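Local coordinates for F5/8 type C domain protein (Clostridium perfringens, PDB 7JRM) that probably binds carbohydrate through a CBM51 module, as part of a larger O-glycopeptidase, ZmpB, that recognises and cleaves mucin-type glycoproteins, at residues 80-86 against 220-226; 405-410 against 422-427. All coordinates share one frame; numbering follows the deposited sequence.

Interaction 1 (80-86 against 220-226)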
ATOM      1  N   THR A  80       5.273 -12.181  16.992  1.00 19.82           N
ATOM      2  CA  THR A  80       3.902 -12.632  17.176  1.00 19.37           C
ATOM      3  C   THR A  80       2.921 -11.628  16.585  1.00 20.01           C
ATOM      4  O   THR A  80       3.294 -10.537  16.146  1.00 17.59           O
ATOM      5  CB  THR A  80       3.597 -12.856  18.663  1.00 16.96           C
ATOM      6  OG1 THR A  80       3.686 -11.608  19.362  1.00 15.07           O
ATOM      7  CG2 THR A  80       4.592 -13.837  19.267  1.00 16.51           C
ATOM      8  N   ASP A  81       1.643 -12.012  16.585  1.00 17.67           N
ATOM      9  CA  ASP A  81       0.586 -11.171  16.036  1.00 19.25           C
ATOM     10  C   ASP A  81      -0.529 -10.947  17.053  1.00 16.29           C
ATOM     11  O   ASP A  81      -0.494  -9.975  17.815  1.00 19.80           O
ATOM     12  CB  ASP A  81       0.016 -11.792  14.759  1.00 18.18           C
ATOM     13  CG  ASP A  81      -0.962 -10.874  14.049  1.00 21.88           C
ATOM     14  OD1 ASP A  81      -0.894  -9.647  14.269  1.00 21.41           O
ATOM     15  OD2 ASP A  81      -1.800 -11.379  13.272  1.00 18.05           O
ATOM     16  N   LYS A  82      -1.519 -11.837  17.067  1.00 15.23           N
ATOM     17  CA  LYS A  82      -2.663 -11.674  17.954  1.00 19.61           C
ATOM     18  C   LYS A  82      -2.251 -11.863  19.409  1.00 19.55           C
ATOM     19  O   LYS A  82      -1.455 -12.747  19.740  1.00 18.72           O
ATOM     20  CB  LYS A  82      -3.764 -12.668  17.591  1.00 19.93           C
ATOM     21  CG  LYS A  82      -4.348 -12.477  16.200  1.00 23.30           C
ATOM     22  CD  LYS A  82      -4.658 -11.015  15.921  1.00 18.79           C
ATOM     23  CE  LYS A  82      -5.488 -10.865  14.657  1.00 28.22           C
ATOM     24  NZ  LYS A  82      -5.333  -9.515  14.045  1.00 20.46           N
ATOM     25  N   GLU A  83      -2.804 -11.025  20.282  1.00 19.08           N
ATOM     26  CA  GLU A  83      -2.520 -11.081  21.707  1.00 19.90           C
ATOM     27  C   GLU A  83      -3.821 -11.191  22.489  1.00 23.55           C
ATOM     28  O   GLU A  83      -4.864 -10.682  22.068  1.00 20.94           O
ATOM     29  CB  GLU A  83      -1.732  -9.849  22.173  1.00 20.89           C
ATOM     30  CG  GLU A  83      -0.370  -9.703  21.515  1.00 19.11           C
ATOM     31  CD  GLU A  83       0.280  -8.364  21.801  1.00 20.04           C
ATOM     32  OE1 GLU A  83      -0.339  -7.538  22.504  1.00 14.47           O
ATOM     33  OE2 GLU A  83       1.412  -8.138  21.323  1.00 19.30           O
ATOM     34  N   THR A  84      -3.747 -11.868  23.632  1.00 19.05           N
ATOM     35  CA  THR A  84      -4.891 -12.057  24.516  1.00 20.25           C
ATOM     36  C   THR A  84      -4.452 -11.770  25.942  1.00 17.27           C
ATOM     37  O   THR A  84      -3.593 -12.474  26.482  1.00 20.75           O
ATOM     38  CB  THR A  84      -5.451 -13.480  24.411  1.00 20.93           C
ATOM     39  OG1 THR A  84      -5.756 -13.779  23.043  1.00 16.77           O
ATOM     40  CG2 THR A  84      -6.712 -13.616  25.252  1.00 18.83           C
ATOM     41  N   GLN A  85      -5.035 -10.738  26.546  1.00 15.71           N
ATOM     42  CA  GLN A  85      -4.724 -10.415  27.930  1.00 19.12           C
ATOM     43  C   GLN A  85      -5.230 -11.514  28.855  1.00 19.46           C
ATOM     44  O   GLN A  85      -6.333 -12.037  28.678  1.00 18.48           O
ATOM     45  CB  GLN A  85      -5.344  -9.073  28.318  1.00 18.87           C
ATOM     46  CG  GLN A  85      -4.709  -7.873  27.637  1.00 17.17           C
ATOM     47  CD  GLN A  85      -3.414  -7.444  28.299  1.00 21.49           C
ATOM     48  OE1 GLN A  85      -3.148  -7.789  29.451  1.00 20.38           O
ATOM     49  NE2 GLN A  85      -2.600  -6.687  27.574  1.00 16.23           N
ATOM     50  N   LEU A  86      -4.407 -11.872  29.844  1.00 16.63           N
ATOM     51  CA  LEU A  86      -4.827 -12.875  30.817  1.00 16.40           C
ATOM     52  C   LEU A  86      -6.004 -12.376  31.645  1.00 17.08           C
ATOM     53  O   LEU A  86      -6.888 -13.157  32.018  1.00 19.42           O
ATOM     54  CB  LEU A  86      -3.653 -13.253  31.722  1.00 14.98           C
ATOM     55  CG  LEU A  86      -2.906 -14.540  31.364  1.00 15.13           C
ATOM     56  CD1 LEU A  86      -2.336 -14.463  29.956  1.00 16.54           C
ATOM     57  CD2 LEU A  86      -1.806 -14.812  32.373  1.00 16.07           C
ATOM     58  N   ASP A 220       0.465  -6.255  32.305  1.00 15.58           N
ATOM     59  CA  ASP A 220       0.335  -6.485  30.866  1.00 17.96           C
ATOM     60  C   ASP A 220       0.528  -7.955  30.507  1.00 15.53           C
ATOM     61  O   ASP A 220       0.946  -8.281  29.393  1.00 16.71           O
ATOM     62  CB  ASP A 220       1.309  -5.607  30.073  1.00 17.14           C
ATOM     63  CG  ASP A 220       0.711  -5.094  28.776  1.00 28.10           C
ATOM     64  OD1 ASP A 220      -0.269  -4.322  28.836  1.00 23.06           O
ATOM     65  OD2 ASP A 220       1.226  -5.459  27.698  1.00 29.35           O
ATOM     66  N   ALA A 221       0.229  -8.850  31.449  1.00 14.25           N
ATOM     67  CA  ALA A 221       0.372 -10.281  31.212  1.00 16.58           C
ATOM     68  C   ALA A 221      -0.577 -10.725  30.109  1.00 17.15           C
ATOM     69  O   ALA A 221      -1.792 -10.527  30.207  1.00 15.02           O
ATOM     70  CB  ALA A 221       0.103 -11.057  32.499  1.00 15.12           C
ATOM     71  N   LYS A 222      -0.024 -11.328  29.060  1.00 16.64           N
ATOM     72  CA  LYS A 222      -0.824 -11.651  27.889  1.00 15.47           C
ATOM     73  C   LYS A 222      -0.197 -12.815  27.139  1.00 16.11           C
ATOM     74  O   LYS A 222       1.018 -13.026  27.189  1.00 16.91           O
ATOM     75  CB  LYS A 222      -0.959 -10.439  26.962  1.00 16.27           C
ATOM     76  CG  LYS A 222       0.368  -9.925  26.423  1.00 19.38           C
ATOM     77  CD  LYS A 222       0.188  -8.645  25.625  1.00 20.24           C
ATOM     78  CE  LYS A 222       1.527  -7.995  25.312  1.00 24.37           C
ATOM     79  NZ  LYS A 222       1.363  -6.620  24.760  1.00 22.90           N
ATOM     80  N   PHE A 223      -1.047 -13.568  26.448  1.00 15.39           N
ATOM     81  CA  PHE A 223      -0.583 -14.564  25.497  1.00 14.84           C
ATOM     82  C   PHE A 223      -0.308 -13.900  24.155  1.00 13.50           C
ATOM     83  O   PHE A 223      -0.928 -12.896  23.797  1.00 15.58           O
ATOM     84  CB  PHE A 223      -1.619 -15.674  25.321  1.00 16.74           C
ATOM     85  CG  PHE A 223      -1.711 -16.615  26.488  1.00 19.46           C
ATOM     86  CD1 PHE A 223      -0.628 -17.399  26.852  1.00 13.20           C
ATOM     87  CD2 PHE A 223      -2.885 -16.725  27.215  1.00 15.72           C
ATOM     88  CE1 PHE A 223      -0.712 -18.270  27.923  1.00 17.35           C
ATOM     89  CE2 PHE A 223      -2.976 -17.594  28.287  1.00 14.95           C
ATOM     90  CZ  PHE A 223      -1.887 -18.368  28.642  1.00 13.77           C
ATOM     91  N   ARG A 224       0.639 -14.467  23.411  1.00 17.23           N
ATOM     92  CA  ARG A 224       0.981 -13.967  22.085  1.00 16.61           C
ATOM     93  C   ARG A 224       1.112 -15.147  21.136  1.00 19.73           C
ATOM     94  O   ARG A 224       1.827 -16.108  21.433  1.00 17.87           O
ATOM     95  CB  ARG A 224       2.280 -13.153  22.110  1.00 19.78           C
ATOM     96  CG  ARG A 224       2.260 -11.970  23.065  1.00 16.79           C
ATOM     97  CD  ARG A 224       3.630 -11.323  23.169  1.00 16.47           C
ATOM     98  NE  ARG A 224       4.019 -10.656  21.930  1.00 18.18           N
ATOM     99  CZ  ARG A 224       4.428  -9.394  21.859  1.00 19.29           C
ATOM    100  NH1 ARG A 224       4.763  -8.868  20.689  1.00 17.39           N
ATOM    101  NH2 ARG A 224       4.502  -8.655  22.958  1.00 15.35           N
ATOM    102  N   ASN A 225       0.424 -15.071  20.001  1.00 18.90           N
ATOM    103  CA  ASN A 225       0.387 -16.159  19.037  1.00 20.56           C
ATOM    104  C   ASN A 225       1.107 -15.767  17.753  1.00 19.52           C
ATOM    105  O   ASN A 225       1.110 -14.600  17.352  1.00 18.23           O
ATOM    106  CB  ASN A 225      -1.055 -16.558  18.712  1.00 21.06           C
ATOM    107  CG  ASN A 225      -1.632 -17.525  19.724  1.00 23.17           C
ATOM    108  OD1 ASN A 225      -1.050 -17.745  20.786  1.00 24.22           O
ATOM    109  ND2 ASN A 225      -2.778 -18.109  19.400  1.00 28.64           N
ATOM    110  N   LEU A 226       1.716 -16.762  17.114  1.00 17.85           N
ATOM    111  CA  LEU A 226       2.319 -16.546  15.808  1.00 20.25           C
ATOM    112  C   LEU A 226       1.245 -16.171  14.793  1.00 23.13           C
ATOM    113  O   LEU A 226       0.084 -16.573  14.907  1.00 15.81           O
ATOM    114  CB  LEU A 226       3.067 -17.799  15.349  1.00 20.22           C
ATOM    115  CG  LEU A 226       4.114 -18.356  16.316  1.00 20.95           C
ATOM    116  CD1 LEU A 226       4.823 -19.560  15.712  1.00 25.09           C
ATOM    117  CD2 LEU A 226       5.114 -17.278  16.702  1.00 21.51           C
TER
HETATM  118  O   HOH W   1      -1.875 -14.647  15.602  1.00 20.12           O
HETATM  119  O   HOH W   2       2.251  -5.876  21.796  1.00 23.82           O
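The guanidinium of R224 has E83 OE2 over one face, 3.3 Å above the plane and centred on it, while T80 OG1 sits at its edge and takes an in-plane bond from R224 NE (2.8 Å). OG1 lies between T80's backbone N and carbonyl carbon (chi1 64°), presented to that N-H. The carboxylate is inclined 51° to the guanidinium, and no N-H points at OE2, making this a purely electrostatic salt bridge; D147 pairs with NH2 of the same arginine. The F223 ring carries L86 CD1 over one face, a CH-pi contact 3.9 Å from the centroid, and stacks with Y143. These groups flank an antiparallel pairing of strand 83-85 with strand 215-224, the first and last strands within the NPCBM/NEW2 region, consistent with the beta-sandwich of that family. T84 and F223 form the hydrogen-bonded pair, exchanging two backbone bonds; beyond it L86 N bonds to A221 O, and on the other side D81 N bonds to N225 O (2.8 Å). On the face with R224, K222 runs out extended and its NZ reaches E83 OE1 (3.0 Å) from above the carboxylate plane. D220 OD2 receives the same ammonium nearly along its C-O axis (3.2 Å).

Interaction 2 (405-410 against 422-427)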
ATOM      1  N   ASN A 405     -20.646  15.755 -29.359  1.00 32.67           N
ATOM      2  CA  ASN A 405     -20.927  16.613 -30.502  1.00 30.90           C
ATOM      3  C   ASN A 405     -20.916  18.072 -30.060  1.00 33.14           C
ATOM      4  O   ASN A 405     -21.685  18.467 -29.176  1.00 31.76           O
ATOM      5  CB  ASN A 405     -22.274  16.246 -31.121  1.00 35.79           C
ATOM      6  CG  ASN A 405     -22.533  16.971 -32.429  1.00 37.66           C
ATOM      7  OD1 ASN A 405     -21.664  17.673 -32.948  1.00 34.83           O
ATOM      8  ND2 ASN A 405     -23.734  16.802 -32.970  1.00 39.82           N
ATOM      9  N   VAL A 406     -20.046  18.870 -30.671  1.00 27.11           N
ATOM     10  CA  VAL A 406     -19.891  20.274 -30.312  1.00 33.91           C
ATOM     11  C   VAL A 406     -20.399  21.193 -31.423  1.00 35.69           C
ATOM     12  O   VAL A 406     -20.041  22.367 -31.466  1.00 34.50           O
ATOM     13  CB  VAL A 406     -18.433  20.597 -29.946  1.00 35.79           C
ATOM     14  CG1 VAL A 406     -18.026  19.848 -28.685  1.00 34.66           C
ATOM     15  CG2 VAL A 406     -17.506  20.251 -31.100  1.00 31.44           C
ATOM     16  N   ALA A 407     -21.232  20.674 -32.323  1.00 35.36           N
ATOM     17  CA  ALA A 407     -21.795  21.498 -33.383  1.00 36.98           C
ATOM     18  C   ALA A 407     -22.755  22.528 -32.799  1.00 40.25           C
ATOM     19  O   ALA A 407     -23.528  22.232 -31.883  1.00 40.37           O
ATOM     20  CB  ALA A 407     -22.510  20.626 -34.413  1.00 38.91           C
ATOM     21  N   LYS A 408     -22.705  23.747 -33.338  1.00 41.32           N
ATOM     22  CA  LYS A 408     -23.438  24.877 -32.777  1.00 41.15           C
ATOM     23  C   LYS A 408     -24.517  25.379 -33.730  1.00 43.61           C
ATOM     24  O   LYS A 408     -25.707  25.250 -33.435  1.00 45.85           O
ATOM     25  CB  LYS A 408     -22.467  26.001 -32.409  1.00 38.67           C
ATOM     26  CG  LYS A 408     -21.454  25.622 -31.343  1.00 40.39           C
ATOM     27  CD  LYS A 408     -22.136  25.039 -30.116  1.00 41.58           C
ATOM     28  CE  LYS A 408     -21.117  24.568 -29.092  1.00 39.77           C
ATOM     29  NZ  LYS A 408     -21.691  23.554 -28.165  1.00 35.29           N
ATOM     30  N   THR A 409     -24.138  25.956 -34.868  1.00 45.05           N
ATOM     31  CA  THR A 409     -25.070  26.650 -35.745  1.00 43.24           C
ATOM     32  C   THR A 409     -25.113  25.977 -37.109  1.00 48.81           C
ATOM     33  O   THR A 409     -24.070  25.754 -37.731  1.00 45.02           O
ATOM     34  CB  THR A 409     -24.680  28.124 -35.898  1.00 48.82           C
ATOM     35  OG1 THR A 409     -24.796  28.784 -34.631  1.00 49.55           O
ATOM     36  CG2 THR A 409     -25.581  28.816 -36.908  1.00 51.41           C
ATOM     37  N   ILE A 410     -26.323  25.662 -37.568  1.00 49.15           N
ATOM     38  CA  ILE A 410     -26.565  25.144 -38.909  1.00 45.49           C
ATOM     39  C   ILE A 410     -27.215  26.262 -39.712  1.00 44.19           C
ATOM     40  O   ILE A 410     -28.366  26.632 -39.453  1.00 50.22           O
ATOM     41  CB  ILE A 410     -27.455  23.895 -38.891  1.00 45.37           C
ATOM     42  CG1 ILE A 410     -26.813  22.787 -38.058  1.00 44.52           C
ATOM     43  CG2 ILE A 410     -27.724  23.413 -40.311  1.00 44.58           C
ATOM     44  CD1 ILE A 410     -25.604  22.165 -38.702  1.00 39.14           C
ATOM     45  N   GLU A 422     -31.512  29.283 -40.600  1.00 52.10           N
ATOM     46  CA  GLU A 422     -30.548  29.030 -39.539  1.00 49.48           C
ATOM     47  C   GLU A 422     -31.285  28.402 -38.366  1.00 47.84           C
ATOM     48  O   GLU A 422     -32.407  28.805 -38.050  1.00 53.74           O
ATOM     49  CB  GLU A 422     -29.840  30.321 -39.108  1.00 51.47           C
ATOM     50  CG  GLU A 422     -28.834  30.139 -37.987  1.00 51.91           C
ATOM     51  CD  GLU A 422     -27.903  31.326 -37.842  1.00 57.18           C
ATOM     52  OE1 GLU A 422     -27.330  31.762 -38.863  1.00 57.57           O
ATOM     53  OE2 GLU A 422     -27.744  31.822 -36.707  1.00 59.99           O
ATOM     54  N   GLN A 423     -30.656  27.415 -37.732  1.00 50.42           N
ATOM     55  CA  GLN A 423     -31.283  26.688 -36.638  1.00 51.35           C
ATOM     56  C   GLN A 423     -30.203  26.147 -35.709  1.00 50.65           C
ATOM     57  O   GLN A 423     -29.006  26.369 -35.915  1.00 49.86           O
ATOM     58  CB  GLN A 423     -32.172  25.558 -37.166  1.00 47.02           C
ATOM     59  CG  GLN A 423     -31.400  24.430 -37.832  1.00 49.98           C
ATOM     60  CD  GLN A 423     -32.211  23.721 -38.898  1.00 53.15           C
ATOM     61  OE1 GLN A 423     -33.082  24.317 -39.531  1.00 54.59           O
ATOM     62  NE2 GLN A 423     -31.928  22.440 -39.102  1.00 55.51           N
ATOM     63  N   ASP A 424     -30.641  25.429 -34.679  1.00 46.56           N
ATOM     64  CA  ASP A 424     -29.725  24.800 -33.741  1.00 47.57           C
ATOM     65  C   ASP A 424     -29.201  23.488 -34.310  1.00 46.64           C
ATOM     66  O   ASP A 424     -29.903  22.772 -35.031  1.00 43.12           O
ATOM     67  CB  ASP A 424     -30.417  24.550 -32.399  1.00 46.68           C
ATOM     68  CG  ASP A 424     -30.384  25.762 -31.490  1.00 49.31           C
ATOM     69  OD1 ASP A 424     -30.052  26.864 -31.977  1.00 47.01           O
ATOM     70  OD2 ASP A 424     -30.690  25.615 -30.288  1.00 47.24           O
ATOM     71  N   ALA A 425     -27.953  23.174 -33.975  1.00 46.31           N
ATOM     72  CA  ALA A 425     -27.278  22.005 -34.520  1.00 42.57           C
ATOM     73  C   ALA A 425     -27.571  20.774 -33.675  1.00 45.07           C
ATOM     74  O   ALA A 425     -27.405  20.795 -32.450  1.00 50.08           O
ATOM     75  CB  ALA A 425     -25.770  22.240 -34.598  1.00 44.08           C
ATOM     76  N   LYS A 426     -28.011  19.704 -34.334  1.00 42.90           N
ATOM     77  CA  LYS A 426     -28.148  18.404 -33.695  1.00 41.41           C
ATOM     78  C   LYS A 426     -27.187  17.422 -34.354  1.00 38.75           C
ATOM     79  O   LYS A 426     -26.214  17.837 -34.991  1.00 38.76           O
ATOM     80  CB  LYS A 426     -29.591  17.898 -33.782  1.00 41.68           C
ATOM     81  CG  LYS A 426     -30.635  18.910 -33.334  1.00 48.06           C
ATOM     82  CD  LYS A 426     -30.463  19.272 -31.866  1.00 49.00           C
ATOM     83  CE  LYS A 426     -30.588  20.772 -31.647  1.00 48.64           C
ATOM     84  NZ  LYS A 426     -31.171  21.096 -30.315  1.00 48.99           N
ATOM     85  N   ASP A 427     -27.449  16.121 -34.215  1.00 36.96           N
ATOM     86  CA  ASP A 427     -26.582  15.135 -34.849  1.00 40.32           C
ATOM     87  C   ASP A 427     -26.743  15.137 -36.364  1.00 41.37           C
ATOM     88  O   ASP A 427     -25.771  14.900 -37.090  1.00 43.65           O
ATOM     89  CB  ASP A 427     -26.862  13.744 -34.282  1.00 39.07           C
ATOM     90  CG  ASP A 427     -26.246  13.542 -32.911  1.00 37.35           C
ATOM     91  OD1 ASP A 427     -25.503  14.436 -32.454  1.00 42.19           O
ATOM     92  OD2 ASP A 427     -26.503  12.489 -32.290  1.00 42.78           O
TER
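I410 and A425 meet where the two strands of a beta hairpin, 407-413 and 419-424, begin to part at the hairpin's open end. Together with N405 they have the largest surfaces buried by this contact. I410 CG1, turned anti to its own carbonyl carbon, lies against A425 CA and CB, 3.7 Å from the CB. The same methyl of A425 meets A407 CB at 3.6 Å, so it is wedged between two apolar side chains of the partner strand. Beyond the hairpin, V445 of the neighbouring strand 440-449 and S396 also touch I410, the one buried residue of the contact. The backbone of I410 forms a hydrogen-bonded antiparallel pair with Q423: I410 N donates to Q423 O, and Q423 N to I410 O (3.0 Å). Toward the open end the ladder is less regular. K408 and T409 both pair with L446 of the neighbouring strand 440-449, a classic beta bulge, and A425 N approaches K408 O from above the carbonyl plane (3.1 Å). Where their side chains cross, T409 CG2 rests against the carboxylate carbon of E422, CD, at 3.5 Å; E422 OE1 itself pairs with R411.

N405 closes the far end with its amide. Its OD1 accepts from A407 N in an Asx turn, with the donor well above the carbonyl plane, and also from V398 N, two bonds that hold the amide's orientation. With CG anti to the backbone N (chi1 -172°), the group is carried toward 426-427, where ND2 makes a weak bond to K426 O. The same ND2 donates to the anti lone pair of D427 OD1 at 3.0 Å, the oxygen lying 20° out of the amide plane.

Overall arrangement
Interactions 1 and 2 follow one another along the chain and lie on opposite sides of its centre, with their own centres about 72 Å apart and their nearest atoms about 53 Å apart. They share no sheet. Interaction 1 joins segments 134 residues apart in sequence, pairing strands from near the two ends of the NPCBM/NEW2 region; interaction 2 is local, within a hairpin on the edge of a mixed sheet near the C-terminus. Helices 232-242, 251-270 and 273-288 come between them in sequence, and the radius of gyration of 41 Å fits an elongated, multidomain chain. Each contact therefore belongs to a separate module, consistent with the modular architecture of ZmpB.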